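Local coordinates for protein Atg5 (Kluyveromyces marxianus, PDB 3VQI) that takes part in autophagic vesicle formation, cytoplasm-to-vacuole transport and nucleophagy, and is joined to Atg12 in an autophagy-essential conjugate, at residues A25-N30 / A60-V65; L43-L48 / F262-G267; P84-C89 / G128-V133. One frame throughout, in Å; residues are numbered along the deposited sequence.

From the N terminus, the chain first runs through strand 15-22 into the loop at 25-30. Strand 37-43 follows, then the first half of contact 2 at 43-48 and helix 48-59, and at 60-65 contact 1 closes. Contacts 1 and 2 therefore cross along the chain, although their centres lie about 31 Å apart. Contact 3 opens at 84-89 and closes at 128-133, wholly within the long excursion that ends when 262-267 returns to 43-48. Contact 1 stays within UblA. Contact 3 ties UblA to the lead-in to helix 135-155, and contact 2 joins UblA to UblB. Contacts 2 and 3 touch, with A46 O and C89 N 3.1 Å apart.

Contact 1: A25-N30 / A60-V65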
loop_
_atom_site.group_PDB
_atom_site.type_symbol
_atom_site.label_atom_id
_atom_site.label_comp_id
_atom_site.label_asym_id
_atom_site.label_seq_id
_atom_site.Cartn_x
_atom_site.Cartn_y
_atom_site.Cartn_z
ATOM N N ALA A 25 -20.319 1.352 -16.220
ATOM C CA ALA A 25 -20.933 0.034 -16.296
ATOM C C ALA A 25 -22.032 -0.273 -15.284
ATOM O O ALA A 25 -22.976 -0.991 -15.609
ATOM C CB ALA A 25 -19.856 -1.040 -16.216
ATOM N N ILE A 26 -21.933 0.259 -14.069
ATOM C CA ILE A 26 -22.940 -0.066 -13.056
ATOM C C ILE A 26 -23.775 1.087 -12.506
ATOM O O ILE A 26 -24.697 0.864 -11.714
ATOM C CB ILE A 26 -22.295 -0.802 -11.845
ATOM C CG1 ILE A 26 -21.325 0.139 -11.114
ATOM C CG2 ILE A 26 -21.569 -2.052 -12.319
ATOM C CD1 ILE A 26 -20.760 -0.430 -9.824
ATOM N N VAL A 27 -23.465 2.311 -12.914
ATOM C CA VAL A 27 -24.213 3.462 -12.428
ATOM C C VAL A 27 -25.644 3.489 -12.960
ATOM O O VAL A 27 -25.926 2.953 -14.033
ATOM C CB VAL A 27 -23.518 4.778 -12.826
ATOM C CG1 VAL A 27 -23.594 4.970 -14.331
ATOM C CG2 VAL A 27 -24.148 5.950 -12.097
ATOM N N VAL A 28 -26.550 4.106 -12.201
ATOM C CA VAL A 28 -27.941 4.225 -12.629
ATOM C C VAL A 28 -28.007 5.252 -13.759
ATOM O O VAL A 28 -27.371 6.312 -13.692
ATOM C CB VAL A 28 -28.867 4.690 -11.487
ATOM C CG1 VAL A 28 -28.958 3.615 -10.422
ATOM C CG2 VAL A 28 -28.354 5.984 -10.897
ATOM N N PRO A 29 -28.779 4.945 -14.814
ATOM C CA PRO A 29 -28.971 5.791 -15.996
ATOM C C PRO A 29 -28.973 7.301 -15.763
ATOM O O PRO A 29 -29.741 7.823 -14.949
ATOM C CB PRO A 29 -30.289 5.281 -16.559
ATOM C CG PRO A 29 -30.172 3.798 -16.315
ATOM C CD PRO A 29 -29.645 3.749 -14.886
ATOM N N ASN A 30 -28.094 7.979 -16.495
ATOM C CA ASN A 30 -27.936 9.432 -16.451
ATOM C C ASN A 30 -28.194 10.113 -15.105
ATOM O O ASN A 30 -29.222 10.768 -14.914
ATOM C CB ASN A 30 -28.813 10.076 -17.531
ATOM N N ALA A 60 -24.182 3.819 -2.690
ATOM C CA ALA A 60 -25.161 2.750 -2.887
ATOM C C ALA A 60 -26.399 3.226 -3.647
ATOM O O ALA A 60 -27.036 2.449 -4.363
ATOM C CB ALA A 60 -25.575 2.169 -1.554
ATOM N N ASP A 61 -26.729 4.503 -3.492
ATOM C CA ASP A 61 -27.895 5.092 -4.143
ATOM C C ASP A 61 -27.775 5.205 -5.652
ATOM O O ASP A 61 -28.769 5.102 -6.371
ATOM C CB ASP A 61 -28.161 6.487 -3.574
ATOM C CG ASP A 61 -29.218 6.483 -2.498
ATOM O OD1 ASP A 61 -29.560 5.377 -2.010
ATOM O OD2 ASP A 61 -29.702 7.586 -2.138
ATOM N N THR A 62 -26.555 5.422 -6.119
ATOM C CA THR A 62 -26.286 5.593 -7.536
ATOM C C THR A 62 -25.916 4.302 -8.242
ATOM O O THR A 62 -25.685 4.290 -9.448
ATOM C CB THR A 62 -25.167 6.623 -7.720
ATOM O OG1 THR A 62 -25.590 7.869 -7.147
ATOM C CG2 THR A 62 -24.852 6.836 -9.180
ATOM N N ILE A 63 -25.864 3.205 -7.503
ATOM C CA ILE A 63 -25.514 1.933 -8.116
ATOM C C ILE A 63 -26.769 1.245 -8.622
ATOM O O ILE A 63 -27.667 0.927 -7.842
ATOM C CB ILE A 63 -24.761 1.014 -7.119
ATOM C CG1 ILE A 63 -23.260 1.314 -7.159
ATOM C CG2 ILE A 63 -24.967 -0.442 -7.488
ATOM C CD1 ILE A 63 -22.889 2.750 -6.894
ATOM N N LYS A 64 -26.818 1.012 -9.931
ATOM C CA LYS A 64 -27.975 0.377 -10.558
ATOM C C LYS A 64 -27.989 -1.133 -10.364
ATOM O O LYS A 64 -29.050 -1.748 -10.255
ATOM C CB LYS A 64 -28.001 0.684 -12.066
ATOM C CG LYS A 64 -27.086 -0.221 -12.915
ATOM C CD LYS A 64 -27.103 0.148 -14.398
ATOM C CE LYS A 64 -26.366 -0.895 -15.244
ATOM N NZ LYS A 64 -26.368 -0.573 -16.708
ATOM N N VAL A 65 -26.805 -1.727 -10.323
ATOM C CA VAL A 65 -26.673 -3.174 -10.184
ATOM C C VAL A 65 -26.927 -3.641 -8.750
ATOM O O VAL A 65 -26.761 -2.876 -7.806
ATOM C CB VAL A 65 -25.249 -3.616 -10.651
ATOM C CG1 VAL A 65 -25.191 -5.120 -10.859
ATOM C CG2 VAL A 65 -24.887 -2.897 -11.948
#
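I26 and V65 meet on the inner side of this contact, their side chains crossing at about a right angle, with V65 CG2 3.3 Å from I26 CB. The longer branch of I26 starts between its backbone N and carbonyl carbon (chi1 66°). Beyond it, CD1 lies 4.0 Å from I63 CG1, the two isoleucines running side by side and pointing the same way. W74 of strand 74-78 touches both of them, and V22 of strand 15-22 touches I63, which makes this the tight, apolar half.

The backbones meet in a single bridge between V27 and I63, with one bond on each flank. V28 N gives its hydrogen to T62 O over 2.9 Å, the donor tilted 28° from the carbonyl plane. K64 N does the same to I26 O at 2.8 Å, although the position of that oxygen is less certain. The hydroxyl of T62 turns elsewhere and is bonded to D35 O.

The other half lies toward solvent, and it thins out at P29. V28 CG1 rests against the K64 backbone, 3.4 Å from its CA. The K64 side chain, extended beyond CG, runs alongside the opposite loop, its CE 3.4 Å from A25 O. The exposed P29 barely takes part, with its CD 4.4 Å from K64 CD, and D61 only grazes the contact.

Segment 25-30 belongs to the loop that joins the antiparallel strands 15-22 and 37-43, while segment 60-65 follows helix 48-59. The contact thus fastens the chain leaving the helix to the end of the first hairpin, an arrangement that fits the ubiquitin-like beta-grasp fold of UblA, in which a helix follows the opening hairpin.

Contact 2: L43-L48 / F262-G267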
loop_
_atom_site.group_PDB
_atom_site.type_symbol
_atom_site.label_atom_id
_atom_site.label_comp_id
_atom_site.label_asym_id
_atom_site.label_seq_id
_atom_site.Cartn_x
_atom_site.Cartn_y
_atom_site.Cartn_z
ATOM N N LEU A 43 -5.330 7.340 3.988
ATOM C CA LEU A 43 -4.000 7.315 4.551
ATOM C C LEU A 43 -3.092 6.620 3.547
ATOM O O LEU A 43 -3.476 5.617 2.957
ATOM C CB LEU A 43 -4.016 6.570 5.875
ATOM C CG LEU A 43 -4.712 7.365 6.980
ATOM C CD1 LEU A 43 -4.932 6.479 8.189
ATOM C CD2 LEU A 43 -3.872 8.586 7.333
ATOM N N ARG A 44 -1.902 7.170 3.334
ATOM C CA ARG A 44 -0.958 6.584 2.399
ATOM C C ARG A 44 -0.589 5.178 2.819
ATOM O O ARG A 44 -0.500 4.277 1.995
ATOM C CB ARG A 44 0.300 7.448 2.298
ATOM C CG ARG A 44 0.171 8.571 1.279
ATOM C CD ARG A 44 1.366 9.516 1.256
ATOM N NE ARG A 44 1.506 10.072 -0.083
ATOM C CZ ARG A 44 2.094 9.428 -1.089
ATOM N NH1 ARG A 44 2.614 8.218 -0.890
ATOM N NH2 ARG A 44 2.110 9.967 -2.300
ATOM N N ASP A 45 -0.380 4.989 4.111
ATOM C CA ASP A 45 -0.022 3.684 4.613
ATOM C C ASP A 45 -1.219 2.995 5.226
ATOM O O ASP A 45 -1.307 2.811 6.441
ATOM C CB ASP A 45 1.112 3.800 5.623
ATOM C CG ASP A 45 2.416 3.267 5.079
ATOM O OD1 ASP A 45 2.434 2.096 4.650
ATOM O OD2 ASP A 45 3.418 4.011 5.073
ATOM N N ALA A 46 -2.140 2.623 4.352
ATOM C CA ALA A 46 -3.368 1.934 4.706
ATOM C C ALA A 46 -3.670 1.135 3.453
ATOM O O ALA A 46 -2.912 1.194 2.487
ATOM C CB ALA A 46 -4.473 2.934 4.965
ATOM N N TYR A 47 -4.771 0.398 3.454
ATOM C CA TYR A 47 -5.132 -0.385 2.285
ATOM C C TYR A 47 -6.438 0.111 1.672
ATOM O O TYR A 47 -7.371 0.460 2.405
ATOM C CB TYR A 47 -5.259 -1.855 2.674
ATOM C CG TYR A 47 -3.930 -2.526 2.891
ATOM C CD1 TYR A 47 -3.114 -2.844 1.810
ATOM C CD2 TYR A 47 -3.494 -2.864 4.172
ATOM C CE1 TYR A 47 -1.895 -3.487 1.990
ATOM C CE2 TYR A 47 -2.271 -3.513 4.367
ATOM C CZ TYR A 47 -1.478 -3.822 3.268
ATOM O OH TYR A 47 -0.287 -4.473 3.434
ATOM N N LEU A 48 -6.492 0.154 0.337
ATOM C CA LEU A 48 -7.696 0.602 -0.366
ATOM C C LEU A 48 -8.895 -0.130 0.164
ATOM O O LEU A 48 -9.981 0.441 0.315
ATOM C CB LEU A 48 -7.583 0.339 -1.870
ATOM C CG LEU A 48 -6.955 1.477 -2.668
ATOM C CD1 LEU A 48 -6.818 1.089 -4.135
ATOM C CD2 LEU A 48 -7.835 2.701 -2.511
ATOM N N PHE A 262 11.391 5.264 5.621
ATOM C CA PHE A 262 10.281 5.223 4.674
ATOM C C PHE A 262 9.570 3.908 4.379
ATOM O O PHE A 262 8.669 3.880 3.540
ATOM C CB PHE A 262 10.731 5.829 3.347
ATOM C CG PHE A 262 11.080 7.282 3.430
ATOM C CD1 PHE A 262 10.247 8.172 4.101
ATOM C CD2 PHE A 262 12.214 7.777 2.787
ATOM C CE1 PHE A 262 10.538 9.539 4.128
ATOM C CE2 PHE A 262 12.513 9.140 2.807
ATOM C CZ PHE A 262 11.674 10.025 3.477
ATOM N N ALA A 263 9.963 2.825 5.040
ATOM C CA ALA A 263 9.306 1.543 4.812
ATOM C C ALA A 263 7.808 1.714 5.054
ATOM O O ALA A 263 7.395 2.458 5.946
ATOM C CB ALA A 263 9.866 0.488 5.745
ATOM N N SER A 264 7.002 1.020 4.259
ATOM C CA SER A 264 5.549 1.109 4.372
ATOM C C SER A 264 5.028 0.198 5.482
ATOM O O SER A 264 5.759 -0.651 5.972
ATOM C CB SER A 264 4.923 0.762 3.023
ATOM O OG SER A 264 5.429 1.634 2.023
ATOM N N ILE A 265 3.769 0.367 5.873
ATOM C CA ILE A 265 3.192 -0.428 6.956
ATOM C C ILE A 265 3.282 -1.932 6.799
ATOM O O ILE A 265 2.964 -2.667 7.728
ATOM C CB ILE A 265 1.695 -0.089 7.199
ATOM C CG1 ILE A 265 0.925 -0.194 5.880
ATOM C CG2 ILE A 265 1.559 1.297 7.844
ATOM C CD1 ILE A 265 -0.565 -0.046 6.031
ATOM N N ASP A 266 3.687 -2.403 5.628
ATOM C CA ASP A 266 3.776 -3.839 5.428
ATOM C C ASP A 266 5.206 -4.355 5.545
ATOM O O ASP A 266 5.451 -5.556 5.410
ATOM C CB ASP A 266 3.177 -4.232 4.078
ATOM C CG ASP A 266 4.003 -3.750 2.901
ATOM O OD1 ASP A 266 3.708 -4.208 1.781
ATOM O OD2 ASP A 266 4.933 -2.921 3.087
ATOM N N GLY A 267 6.148 -3.450 5.785
ATOM C CA GLY A 267 7.528 -3.871 5.959
ATOM C C GLY A 267 8.464 -3.702 4.775
ATOM O O GLY A 267 9.648 -4.033 4.852
#
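D45 OD1 accepts the backbone N-H of I265 in an almost straight bond, 176° at the hydrogen. The modelled length of 2.5 Å between I265 N and D45 OD1 is very short, and its exact value is doubtful. The donor stands above the carboxylate plane, 54° out of it. S264 CB lies 3.3 Å from the same oxygen, while D45 OD2 is bonded to Q245 NE2, so both oxygens have a partner.

The D45 and I265 side chains slide past each other in opposite directions, which brings I265 CG2 to 3.4 Å from D45 CB. The other branch of I265 lies against the D45 carbonyl, and its CD1 sits 3.5 Å from A46 N and 4.2 Å from Y47 CE2. Y47 crosses D266 at about a right angle, its OH 3.5 Å from D266 CB. The carboxylate of D266 is engaged elsewhere, by Y270 OH and F268 N, and W143 of helix 135-155 touches both Y47 and D266.

An alanine in place of D45 would probably leave the I265 N-H without its acceptor and Q245 NE2 without this one of its partners. Here a buried carboxylate of UblA meets an N-H of a UblB turn, and this one polar bond is backed by isoleucine packing; the amide N-H of I265 and Q245 NE2, one on each carboxylate oxygen, would be expected to offset part of the D45 charge.

Contact 3: P84-C89 / G128-V133; sequences PWEYPC and GILPLV
This contact lies where the UblA fold meets the approach to the helical region: W85 and E86, in the type I turn P84-Y87, face L130 and L132 in the loop leading to helix 135-155. W85 does most of the work. Its NE1-H points at L130 O, 2.8 Å from NE1, with an angle of 166° at the hydrogen. The oxygen sits at the edge of the indole, only 7° out of the ring plane, and the donor arrives almost in line with the carbonyl.

Further round the same ring, the six-membered part leans on L132. L132 CB approaches W85 CZ2 to 3.4 Å, coming in obliquely, while L132 CD1 stands 4.2 Å above one face, displaced toward the rim. I129 CG2 comes near W85 NE1 at 4.1 Å, also obliquely. L48 and L52 of helix 48-59 touch the indole as well, and L52 touches L132, so L52 is a common neighbour of W85 and L132.

E86 crosses L130 at about a right angle. Its chain bends at chi2 (-85°), and L130 CD1 packs against the carboxyl group, 3.8 Å from E86 CD. This meeting is looser, and L130 is exposed. Q138, in the helix that follows, bonds P131 O and V133 N. The W85 carbonyl accepts a bond from a buffer molecule, probably left from crystallisation.

One polar link, from indole N-H to a main-chain carbonyl, is thus likely to fix how the ring is turned and satisfies the nitrogen of a buried tryptophan, while apolar contacts with L132 and I129 add to the hold.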
loop_
_atom_site.group_PDB
_atom_site.type_symbol
_atom_site.label_atom_id
_atom_site.label_comp_id
_atom_site.label_asym_id
_atom_site.label_seq_id
_atom_site.Cartn_x
_atom_site.Cartn_y
_atom_site.Cartn_z
ATOM N N PRO A 84 -4.294 -2.896 -8.095
ATOM C CA PRO A 84 -3.726 -4.007 -7.321
ATOM C C PRO A 84 -3.764 -3.574 -5.883
ATOM O O PRO A 84 -2.719 -3.207 -5.332
ATOM C CB PRO A 84 -2.274 -4.086 -7.805
ATOM C CG PRO A 84 -2.240 -3.265 -9.072
ATOM C CD PRO A 84 -3.228 -2.161 -8.787
ATOM N N TRP A 85 -4.948 -3.612 -5.276
ATOM C CA TRP A 85 -5.091 -3.150 -3.908
ATOM C C TRP A 85 -4.370 -3.836 -2.733
ATOM O O TRP A 85 -4.510 -3.390 -1.594
ATOM C CB TRP A 85 -6.569 -2.990 -3.573
ATOM C CG TRP A 85 -7.433 -4.140 -3.882
ATOM C CD1 TRP A 85 -7.061 -5.365 -4.344
ATOM C CD2 TRP A 85 -8.853 -4.161 -3.769
ATOM N NE1 TRP A 85 -8.171 -6.157 -4.531
ATOM C CE2 TRP A 85 -9.285 -5.440 -4.185
ATOM C CE3 TRP A 85 -9.807 -3.219 -3.354
ATOM C CZ2 TRP A 85 -10.629 -5.800 -4.200
ATOM C CZ3 TRP A 85 -11.144 -3.577 -3.368
ATOM C CH2 TRP A 85 -11.543 -4.858 -3.789
ATOM N N GLU A 86 -3.601 -4.886 -2.995
ATOM C CA GLU A 86 -2.852 -5.540 -1.931
ATOM C C GLU A 86 -1.585 -4.739 -1.597
ATOM O O GLU A 86 -0.738 -5.188 -0.824
ATOM C CB GLU A 86 -2.466 -6.988 -2.304
ATOM C CG GLU A 86 -1.473 -7.141 -3.437
ATOM C CD GLU A 86 -2.122 -7.123 -4.813
ATOM O OE1 GLU A 86 -1.436 -7.508 -5.787
ATOM O OE2 GLU A 86 -3.307 -6.727 -4.924
ATOM N N TYR A 87 -1.448 -3.560 -2.196
ATOM C CA TYR A 87 -0.316 -2.697 -1.910
ATOM C C TYR A 87 -0.868 -1.464 -1.224
ATOM O O TYR A 87 -2.001 -1.061 -1.476
ATOM C CB TYR A 87 0.413 -2.297 -3.194
ATOM C CG TYR A 87 1.102 -3.453 -3.865
ATOM C CD1 TYR A 87 0.541 -4.076 -4.984
ATOM C CD2 TYR A 87 2.291 -3.967 -3.347
ATOM C CE1 TYR A 87 1.148 -5.189 -5.574
ATOM C CE2 TYR A 87 2.906 -5.082 -3.923
ATOM C CZ TYR A 87 2.326 -5.684 -5.033
ATOM O OH TYR A 87 2.926 -6.783 -5.586
ATOM N N PRO A 88 -0.088 -0.853 -0.324
ATOM C CA PRO A 88 -0.648 0.338 0.323
ATOM C C PRO A 88 -1.066 1.422 -0.665
ATOM O O PRO A 88 -0.486 1.544 -1.748
ATOM C CB PRO A 88 0.471 0.789 1.271
ATOM C CG PRO A 88 1.709 0.009 0.805
ATOM C CD PRO A 88 1.157 -1.288 0.334
ATOM N N CYS A 89 -2.083 2.191 -0.279
ATOM C CA CYS A 89 -2.614 3.285 -1.087
ATOM C C CYS A 89 -1.525 4.215 -1.609
ATOM O O CYS A 89 -1.421 4.465 -2.802
ATOM C CB CYS A 89 -3.606 4.115 -0.267
ATOM S SG CYS A 89 -5.007 3.177 0.377
ATOM N N GLY A 128 -5.739 -10.724 -13.033
ATOM C CA GLY A 128 -4.693 -10.407 -12.065
ATOM C C GLY A 128 -5.070 -9.758 -10.734
ATOM O O GLY A 128 -4.272 -9.762 -9.796
ATOM N N ILE A 129 -6.266 -9.187 -10.639
ATOM C CA ILE A 129 -6.692 -8.544 -9.399
ATOM C C ILE A 129 -7.089 -9.571 -8.336
ATOM O O ILE A 129 -7.932 -10.427 -8.578
ATOM C CB ILE A 129 -7.888 -7.575 -9.659
ATOM C CG1 ILE A 129 -7.385 -6.169 -9.999
ATOM C CG2 ILE A 129 -8.742 -7.456 -8.423
ATOM C CD1 ILE A 129 -6.421 -6.096 -11.133
ATOM N N LEU A 130 -6.476 -9.498 -7.159
ATOM C CA LEU A 130 -6.819 -10.431 -6.084
ATOM C C LEU A 130 -8.175 -10.046 -5.527
ATOM O O LEU A 130 -8.388 -8.910 -5.116
ATOM C CB LEU A 130 -5.802 -10.378 -4.946
ATOM C CG LEU A 130 -4.414 -10.971 -5.152
ATOM C CD1 LEU A 130 -3.515 -10.559 -3.985
ATOM C CD2 LEU A 130 -4.522 -12.493 -5.246
ATOM N N PRO A 131 -9.119 -10.990 -5.526
ATOM C CA PRO A 131 -10.461 -10.726 -5.006
ATOM C C PRO A 131 -10.482 -10.495 -3.495
ATOM O O PRO A 131 -9.837 -11.215 -2.742
ATOM C CB PRO A 131 -11.244 -11.974 -5.419
ATOM C CG PRO A 131 -10.206 -13.026 -5.562
ATOM C CD PRO A 131 -9.052 -12.306 -6.186
ATOM N N LEU A 132 -11.207 -9.473 -3.060
ATOM C CA LEU A 132 -11.321 -9.176 -1.640
ATOM C C LEU A 132 -12.681 -9.735 -1.241
ATOM O O LEU A 132 -13.718 -9.219 -1.648
ATOM C CB LEU A 132 -11.287 -7.665 -1.394
ATOM C CG LEU A 132 -10.705 -7.182 -0.064
ATOM C CD1 LEU A 132 -11.390 -5.886 0.341
ATOM C CD2 LEU A 132 -10.897 -8.227 1.009
ATOM N N VAL A 133 -12.676 -10.788 -0.438
ATOM C CA VAL A 133 -13.915 -11.433 -0.043
ATOM C C VAL A 133 -14.258 -11.383 1.439
ATOM O O VAL A 133 -15.422 -11.466 1.806
ATOM C CB VAL A 133 -13.888 -12.907 -0.477
ATOM C CG1 VAL A 133 -15.171 -13.602 -0.050
ATOM C CG2 VAL A 133 -13.677 -12.997 -1.978
#